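Long-range contacts in uncharacterized protein (Mycolicibacterium smegmatis MC2 155, PDB 6T84), which is required for MmpL3-dependent transport of trehalose monomycolate to the mycobacterial cell wall, and for growth and cell elongation: residues Arg78-Asn83 with Trp143-Asn147; Asp66-Thr72 with Ala152-Thr156. Numbering follows the deposited sequence.

Overall arrangement
The two contacts lie at opposite ends of one antiparallel strand pair in the main sheet of the N-terminal domain, a part of the protein inferred to be cytoplasmic. Strand 71-77 leaves contact 2 and reaches contact 1, while its neighbour, strand 148-153, runs back the other way. The contact centres are about 22 Å apart and fall on opposite sides of the chain's centre, each about 12 Å from it. They nevertheless touch: W143 of contact 1 packs its CZ3 4.1 Å from CB of A152 in contact 2. Along the sequence, contact 1 is nested within the span closed by contact 2. A sulfate bordering contact 1 probably comes from the crystallisation liquor.

Contact 1: Arg78-Asn83 with Trp143-Asn147. With SO4 (sulfate ion), chain C.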
ATOM      1  N   ARG A  78       1.142   9.653   5.424  0.79 20.17           N
ATOM      2  CA  ARG A  78       0.565   9.642   6.778  0.79 21.89           C
ATOM      3  C   ARG A  78       0.806  10.981   7.461  0.79 26.00           C
ATOM      4  O   ARG A  78       1.894  11.585   7.365  0.79 25.86           O
ATOM      5  CB  ARG A  78       1.261   8.618   7.661  0.79 21.31           C
ATOM      6  CG  ARG A  78       1.129   7.165   7.267  0.79 23.53           C
ATOM      7  CD  ARG A  78       2.051   6.310   8.159  0.79 27.44           C
ATOM      8  NE  ARG A  78       1.653   6.413   9.566  0.79 35.72           N
ATOM      9  CZ  ARG A  78       0.718   5.637  10.092  0.79 55.41           C
ATOM     10  NH1 ARG A  78       0.139   4.717   9.320  0.79 40.62           N
ATOM     11  NH2 ARG A  78       0.366   5.772  11.364  0.79 52.26           N
ATOM     12  N   LYS A  79      -0.190  11.400   8.240  1.00 30.68           N
ATOM     13  CA  LYS A  79      -0.073  12.689   8.918  1.00 37.51           C
ATOM     14  C   LYS A  79       0.959  12.639  10.043  1.00 34.57           C
ATOM     15  O   LYS A  79       1.715  13.599  10.239  1.00 33.87           O
ATOM     16  CB  LYS A  79      -1.443  13.132   9.426  1.00 52.56           C
ATOM     17  CG  LYS A  79      -1.454  14.527  10.023  1.00 72.95           C
ATOM     18  CD  LYS A  79      -2.845  14.922  10.483  1.00 85.86           C
ATOM     19  CE  LYS A  79      -2.856  16.347  10.997  1.00 87.73           C
ATOM     20  NZ  LYS A  79      -2.260  17.272   9.989  1.00 71.61           N
ATOM     21  N   VAL A  80       0.998  11.545  10.798  1.00 34.20           N
ATOM     22  CA  VAL A  80       1.914  11.362  11.917  1.00 34.91           C
ATOM     23  C   VAL A  80       2.715  10.084  11.694  1.00 32.28           C
ATOM     24  O   VAL A  80       2.132   9.013  11.509  1.00 31.54           O
ATOM     25  CB  VAL A  80       1.146  11.300  13.251  1.00 39.93           C
ATOM     26  CG1 VAL A  80       2.126  11.268  14.427  1.00 38.61           C
ATOM     27  CG2 VAL A  80       0.142  12.464  13.352  1.00 34.01           C
ATOM     28  N   GLY A  81       4.046  10.181  11.753  1.00 31.47           N
ATOM     29  CA  GLY A  81       4.887   9.009  11.532  1.00 30.41           C
ATOM     30  C   GLY A  81       4.844   7.994  12.666  1.00 29.50           C
ATOM     31  O   GLY A  81       4.456   8.273  13.807  1.00 31.47           O
ATOM     32  N   THR A  82       5.246   6.764  12.328  1.00 26.71           N
ATOM     33  CA  THR A  82       5.401   5.715  13.325  1.00 26.09           C
ATOM     34  C   THR A  82       6.620   4.873  13.008  1.00 24.90           C
ATOM     35  O   THR A  82       6.983   4.734  11.844  1.00 25.82           O
ATOM     36  CB  THR A  82       4.160   4.799  13.361  1.00 26.60           C
ATOM     37  OG1 THR A  82       4.337   3.818  14.384  1.00 26.67           O
ATOM     38  CG2 THR A  82       3.912   3.992  12.032  1.00 26.59           C
ATOM     39  N   ASN A  83       7.236   4.282  14.035  1.00 24.56           N
ATOM     40  CA  ASN A  83       8.283   3.302  13.781  1.00 26.82           C
ATOM     41  C   ASN A  83       7.757   1.876  13.713  1.00 25.52           C
ATOM     42  O   ASN A  83       8.541   0.964  13.451  1.00 28.02           O
ATOM     43  CB  ASN A  83       9.369   3.325  14.856  1.00 33.73           C
ATOM     44  CG  ASN A  83      10.324   4.480  14.704  1.00 52.04           C
ATOM     45  OD1 ASN A  83      10.540   5.006  13.606  1.00 42.94           O
ATOM     46  ND2 ASN A  83      10.929   4.865  15.819  1.00 35.80           N
ATOM     47  N   TRP A 143       0.653  -2.326   3.658  1.00 13.48           N
ATOM     48  CA  TRP A 143       1.628  -2.179   4.728  1.00 14.50           C
ATOM     49  C   TRP A 143       1.877  -0.708   4.946  1.00 15.03           C
ATOM     50  O   TRP A 143       1.537   0.116   4.104  1.00 15.96           O
ATOM     51  CB  TRP A 143       2.949  -2.913   4.454  1.00 15.13           C
ATOM     52  CG  TRP A 143       3.867  -2.242   3.424  1.00 15.70           C
ATOM     53  CD1 TRP A 143       5.006  -1.533   3.725  1.00 15.82           C
ATOM     54  CD2 TRP A 143       3.755  -2.239   1.979  1.00 15.14           C
ATOM     55  NE1 TRP A 143       5.609  -1.104   2.549  1.00 15.66           N
ATOM     56  CE2 TRP A 143       4.863  -1.501   1.475  1.00 15.92           C
ATOM     57  CE3 TRP A 143       2.838  -2.805   1.059  1.00 15.90           C
ATOM     58  CZ2 TRP A 143       5.083  -1.315   0.112  1.00 16.74           C
ATOM     59  CZ3 TRP A 143       3.036  -2.587  -0.281  1.00 16.17           C
ATOM     60  CH2 TRP A 143       4.168  -1.875  -0.748  1.00 16.87           C
ATOM     61  N   ASN A 144       2.466  -0.385   6.081  1.00 15.29           N
ATOM     62  CA  ASN A 144       2.941   0.972   6.270  1.00 16.46           C
ATOM     63  C   ASN A 144       4.435   1.009   6.520  1.00 16.95           C
ATOM     64  O   ASN A 144       5.074   0.028   6.923  1.00 16.82           O
ATOM     65  CB  ASN A 144       2.242   1.678   7.402  1.00 17.20           C
ATOM     66  CG  ASN A 144       2.717   1.154   8.752  1.00 17.49           C
ATOM     67  OD1 ASN A 144       2.377   0.007   9.169  1.00 17.02           O
ATOM     68  ND2 ASN A 144       3.520   1.970   9.455  1.00 17.87           N
ATOM     69  N   GLU A 145       4.988   2.190   6.231  1.00 17.96           N
ATOM     70  CA  GLU A 145       6.345   2.557   6.618  1.00 19.18           C
ATOM     71  C   GLU A 145       6.209   3.812   7.473  1.00 20.25           C
ATOM     72  O   GLU A 145       5.115   4.145   7.929  1.00 21.02           O
ATOM     73  CB  GLU A 145       7.254   2.700   5.386  1.00 20.11           C
ATOM     74  CG  GLU A 145       7.275   1.365   4.629  1.00 20.54           C
ATOM     75  CD  GLU A 145       8.220   1.250   3.480  1.00 20.51           C
ATOM     76  OE1 GLU A 145       9.240   1.955   3.461  1.00 21.64           O
ATOM     77  OE2 GLU A 145       7.977   0.397   2.600  1.00 20.06           O
ATOM     78  N   GLN A 146       7.317   4.522   7.723  1.00 20.89           N
ATOM     79  CA  GLN A 146       7.230   5.558   8.732  1.00 22.74           C
ATOM     80  C   GLN A 146       6.173   6.613   8.402  1.00 23.01           C
ATOM     81  O   GLN A 146       5.369   6.993   9.263  1.00 24.44           O
ATOM     82  CB  GLN A 146       8.592   6.208   8.927  1.00 24.30           C
ATOM     83  CG  GLN A 146       8.544   7.238  10.067  1.00 26.69           C
ATOM     84  CD  GLN A 146       9.897   7.770  10.442  1.00 34.16           C
ATOM     85  OE1 GLN A 146      10.877   7.037  10.448  1.00 36.24           O
ATOM     86  NE2 GLN A 146       9.954   9.057  10.766  1.00 49.14           N
ATOM     87  N   ASN A 147       6.179   7.126   7.169  1.00 21.39           N
ATOM     88  CA  ASN A 147       5.316   8.223   6.779  1.00 20.57           C
ATOM     89  C   ASN A 147       4.358   7.897   5.646  1.00 19.25           C
ATOM     90  O   ASN A 147       3.782   8.824   5.044  1.00 19.09           O
ATOM     91  CB  ASN A 147       6.238   9.377   6.360  1.00 22.65           C
ATOM     92  CG  ASN A 147       7.037   9.895   7.519  1.00 25.16           C
ATOM     93  OD1 ASN A 147       6.450  10.355   8.476  1.00 27.21           O
ATOM     94  ND2 ASN A 147       8.377   9.825   7.427  1.00 26.38           N
TER
HETATM   95  S   SO4 C 302       9.834   9.972   3.958  0.73 29.62           S
HETATM   96  O1  SO4 C 302       9.574   9.046   5.075  0.73 30.91           O
HETATM   97  O2  SO4 C 302      10.637  11.095   4.451  0.73 53.97           O
HETATM   98  O3  SO4 C 302      10.573   9.288   2.894  0.73 31.93           O
HETATM   99  O4  SO4 C 302       8.669  10.575   3.418  0.73 26.56           O
HETATM  100  O   HOH W   1       4.365  12.081   8.521  1.00 28.01           O
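A single backbone carbonyl, O of Q146, meets two successive residues of the opposite loop: N of T82 donates a hydrogen bond to it at 3.1 Å, and CA of G81 makes a CA-H...O contact with it, also at 3.1 Å. The setting is the connection from strand 71-77 to strand 86-90, which runs across the turn end of the beta hairpin formed by strands 141-144 and 148-153. Both hairpin strands lie between those two in the antiparallel sheet. The crossing starts with a nearly linear hydrogen bond, R78 N to N147 O at 2.8 Å. G81 suits the close approach, since a beta carbon there would lie 3.0 Å from OD1 of N147, a clash.

R78 folds its long side chain across the turn, with CD 3.6 Å from O of Q146; its NE donates to O of V80 at 3.3 Å, and NH2 to the carbonyl of L176, tying the loop to the segment beyond helix 159-175. T82 divides its side chain: methyl CG2 lies 3.3 Å from ND2 of N144, while hydroxyl OG1 hydrogen-bonds to O of P180 and N of V84. Asparagine suits position 144 because its side-chain amide can both donate and accept: ND2 reaches O of E145 at 3.1 Å and also V84, and OD1 receives N of V86. N147 likewise uses both ends of its amide. Its ND2 donates to O1 of the sulfate at 2.8 Å, alongside W148, and its OD1 accepts from water 1 at 2.7 Å, the same water donating to O of R78 at 2.8 Å.

Contact 2: Asp66-Thr72 with Ala152-Thr156; sequences DIEEVAT and AMPVT
This is an antiparallel strand pairing at the bulged end of a beta hairpin between strands 60-67 and 71-77, with strand 148-153 alongside the latter in the main sheet. E68 (phi/psi -45/129) and E69 (54/27, left-handed) fill the corners of a type II turn closed by V70 N to I67 O at 2.8 Å. V70 and A71 both face I67, a classic beta bulge: A71 N also donates to I67 O, at 3.3 Å, and I67 N to A71 O at 2.8 Å. The polar, exposed E68 and E69 are tolerated at the turn, though both are poorly ordered; E68 is modelled in a salt bridge with K50.

Beyond the bulge, T72 and M153 form a hydrogen-bonded pair, CA to CA 5.3 Å, with T72 N to M153 O and M153 N to T72 O both 2.8 Å. Their side chains share one face, CB of T72 lying 3.8 Å from CG of M153. The small A71 and A152 fit closely, CB to CB 4.1 Å. P154 (phi -60) follows and lacks an amide hydrogen. V155 then turns (-69/-22) beside the hairpin end, its CA 4.9 Å from CA of A71 and its CG2 3.3 Å from C of A71, a compact branched side chain filling the space beside the bulge.

T72 takes the m rotamer (-67°), which lets OG1 donate to OD1 of D66 at 2.7 Å; D66 also forms a salt bridge with R14 of helix 10-21 and a hydrogen bond with N51. Water 3 donates both to T72 OG1 at 2.7 Å and to V155 O at 2.9 Å.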
ATOM      1  N   ASP A  66       3.273   1.776 -11.471  1.00 14.73           N
ATOM      2  CA  ASP A  66       3.507   0.375 -11.770  1.00 16.02           C
ATOM      3  C   ASP A  66       4.986   0.064 -11.569  1.00 16.89           C
ATOM      4  O   ASP A  66       5.855   0.879 -11.896  1.00 17.43           O
ATOM      5  CB  ASP A  66       3.140   0.051 -13.226  1.00 17.45           C
ATOM      6  CG  ASP A  66       1.693   0.338 -13.541  1.00 18.13           C
ATOM      7  OD1 ASP A  66       0.847   0.304 -12.619  1.00 16.82           O
ATOM      8  OD2 ASP A  66       1.390   0.548 -14.736  1.00 20.50           O
ATOM      9  N   ILE A  67       5.252  -1.116 -11.026  1.00 18.04           N
ATOM     10  CA  ILE A  67       6.586  -1.707 -11.020  1.00 20.64           C
ATOM     11  C   ILE A  67       6.502  -2.869 -11.991  1.00 23.55           C
ATOM     12  O   ILE A  67       5.868  -3.880 -11.692  1.00 24.42           O
ATOM     13  CB  ILE A  67       6.964  -2.205  -9.613  1.00 22.17           C
ATOM     14  CG1 ILE A  67       6.743  -1.064  -8.589  1.00 23.30           C
ATOM     15  CG2 ILE A  67       8.386  -2.771  -9.613  1.00 23.03           C
ATOM     16  CD1 ILE A  67       7.074  -1.454  -7.147  1.00 24.40           C
ATOM     17  N   GLU A  68       7.131  -2.738 -13.162  1.00 27.62           N
ATOM     18  CA  GLU A  68       6.845  -3.659 -14.277  1.00 34.39           C
ATOM     19  C   GLU A  68       6.776  -5.130 -13.880  1.00 36.29           C
ATOM     20  O   GLU A  68       7.681  -5.658 -13.228  1.00 45.24           O
ATOM     21  CB  GLU A  68       7.892  -3.498 -15.368  1.00 48.40           C
ATOM     22  CG  GLU A  68       7.677  -2.298 -16.255  1.00109.02           C
ATOM     23  CD  GLU A  68       8.883  -2.026 -17.113  1.00 83.32           C
ATOM     24  OE1 GLU A  68       9.002  -2.652 -18.182  1.00 81.05           O
ATOM     25  OE2 GLU A  68       9.730  -1.208 -16.702  1.00 93.91           O
ATOM     26  N   GLU A  69       5.688  -5.778 -14.297  1.00 38.77           N
ATOM     27  CA  GLU A  69       5.449  -7.201 -14.054  1.00 46.48           C
ATOM     28  C   GLU A  69       5.549  -7.581 -12.574  1.00 66.73           C
ATOM     29  O   GLU A  69       5.871  -8.722 -12.234  1.00 61.71           O
ATOM     30  CB  GLU A  69       6.365  -8.067 -14.920  1.00 81.53           C
ATOM     31  CG  GLU A  69       6.277  -7.744 -16.405  1.00 83.94           C
ATOM     32  CD  GLU A  69       7.262  -8.547 -17.234  1.00122.18           C
ATOM     33  OE1 GLU A  69       8.111  -9.248 -16.637  1.00 92.03           O
ATOM     34  OE2 GLU A  69       7.186  -8.480 -18.483  1.00121.67           O
ATOM     35  N   VAL A  70       5.282  -6.641 -11.672  1.00 48.63           N
ATOM     36  CA  VAL A  70       5.303  -6.969 -10.250  1.00 38.13           C
ATOM     37  C   VAL A  70       3.982  -6.541  -9.619  1.00 31.47           C
ATOM     38  O   VAL A  70       3.230  -7.370  -9.057  1.00 31.79           O
ATOM     39  CB  VAL A  70       6.468  -6.301  -9.503  1.00 39.61           C
ATOM     40  CG1 VAL A  70       6.304  -6.505  -7.997  1.00 46.08           C
ATOM     41  CG2 VAL A  70       7.816  -6.844  -9.970  1.00 37.50           C
ATOM     42  N   ALA A  71       3.699  -5.246  -9.693  1.00 25.57           N
ATOM     43  CA  ALA A  71       2.544  -4.726  -8.982  1.00 20.83           C
ATOM     44  C   ALA A  71       2.235  -3.315  -9.447  1.00 17.65           C
ATOM     45  O   ALA A  71       3.120  -2.588  -9.907  1.00 18.33           O
ATOM     46  CB  ALA A  71       2.831  -4.632  -7.476  1.00 20.69           C
ATOM     47  N   THR A  72       0.992  -2.897  -9.215  1.00 15.72           N
ATOM     48  CA  THR A  72       0.612  -1.493  -9.189  1.00 15.28           C
ATOM     49  C   THR A  72       0.506  -1.116  -7.711  1.00 13.99           C
ATOM     50  O   THR A  72      -0.116  -1.843  -6.937  1.00 15.44           O
ATOM     51  CB  THR A  72      -0.743  -1.294  -9.883  1.00 15.77           C
ATOM     52  OG1 THR A  72      -0.603  -1.586 -11.304  1.00 16.69           O
ATOM     53  CG2 THR A  72      -1.315   0.140  -9.713  1.00 16.11           C
ATOM     54  N   ALA A 152      -0.445  -2.814  -2.605  1.00 12.68           N
ATOM     55  CA  ALA A 152       0.040  -3.383  -3.848  1.00 13.98           C
ATOM     56  C   ALA A 152      -1.043  -4.274  -4.428  1.00 14.79           C
ATOM     57  O   ALA A 152      -1.659  -5.082  -3.704  1.00 14.65           O
ATOM     58  CB  ALA A 152       1.335  -4.173  -3.649  1.00 15.43           C
ATOM     59  N   MET A 153      -1.316  -4.119  -5.716  0.54 15.21           N
ATOM     60  CA  MET A 153      -2.274  -4.941  -6.443  0.54 15.53           C
ATOM     61  C   MET A 153      -1.666  -5.424  -7.748  0.54 16.34           C
ATOM     62  O   MET A 153      -0.637  -4.907  -8.202  0.54 15.79           O
ATOM     63  CB  MET A 153      -3.559  -4.133  -6.722  0.54 16.41           C
ATOM     64  CG  MET A 153      -3.423  -2.961  -7.686  0.54 16.07           C
ATOM     65  SD  MET A 153      -4.925  -1.948  -7.869  0.54 17.74           S
ATOM     66  CE  MET A 153      -4.775  -0.967  -6.408  0.54 18.73           C
ATOM     67  N   PRO A 154      -2.291  -6.389  -8.417  1.00 16.83           N
ATOM     68  CA  PRO A 154      -1.766  -6.825  -9.726  1.00 17.76           C
ATOM     69  C   PRO A 154      -1.723  -5.674 -10.743  1.00 18.15           C
ATOM     70  O   PRO A 154      -2.572  -4.781 -10.743  1.00 17.61           O
ATOM     71  CB  PRO A 154      -2.736  -7.933 -10.154  1.00 19.17           C
ATOM     72  CG  PRO A 154      -3.261  -8.442  -8.831  1.00 19.54           C
ATOM     73  CD  PRO A 154      -3.429  -7.217  -7.961  1.00 18.96           C
ATOM     74  N   VAL A 155      -0.730  -5.731 -11.646  1.00 20.14           N
ATOM     75  CA  VAL A 155      -0.603  -4.691 -12.673  1.00 24.28           C
ATOM     76  C   VAL A 155      -1.726  -4.773 -13.669  1.00 24.47           C
ATOM     77  O   VAL A 155      -1.998  -3.805 -14.379  1.00 27.57           O
ATOM     78  CB  VAL A 155       0.761  -4.744 -13.391  1.00 32.69           C
ATOM     79  CG1 VAL A 155       0.865  -3.651 -14.441  1.00 54.64           C
ATOM     80  CG2 VAL A 155       1.849  -4.533 -12.436  1.00 29.60           C
ATOM     81  N   THR A 156      -2.358  -5.908 -13.784  1.00 24.02           N
ATOM     82  CA  THR A 156      -3.520  -6.064 -14.647  1.00 26.19           C
ATOM     83  C   THR A 156      -4.776  -5.431 -14.057  1.00 25.86           C
ATOM     84  O   THR A 156      -5.843  -5.530 -14.670  1.00 27.50           O
ATOM     85  CB  THR A 156      -3.741  -7.562 -14.898  1.00 28.92           C
ATOM     86  OG1 THR A 156      -3.616  -8.261 -13.647  1.00 29.52           O
ATOM     87  CG2 THR A 156      -2.704  -8.112 -15.853  1.00 31.32           C
TER
HETATM   88  O   HOH W   2       0.852  -8.007 -11.514  1.00 30.93           O
HETATM   89  O   HOH W   3      -2.859  -1.526 -12.855  1.00 22.59           O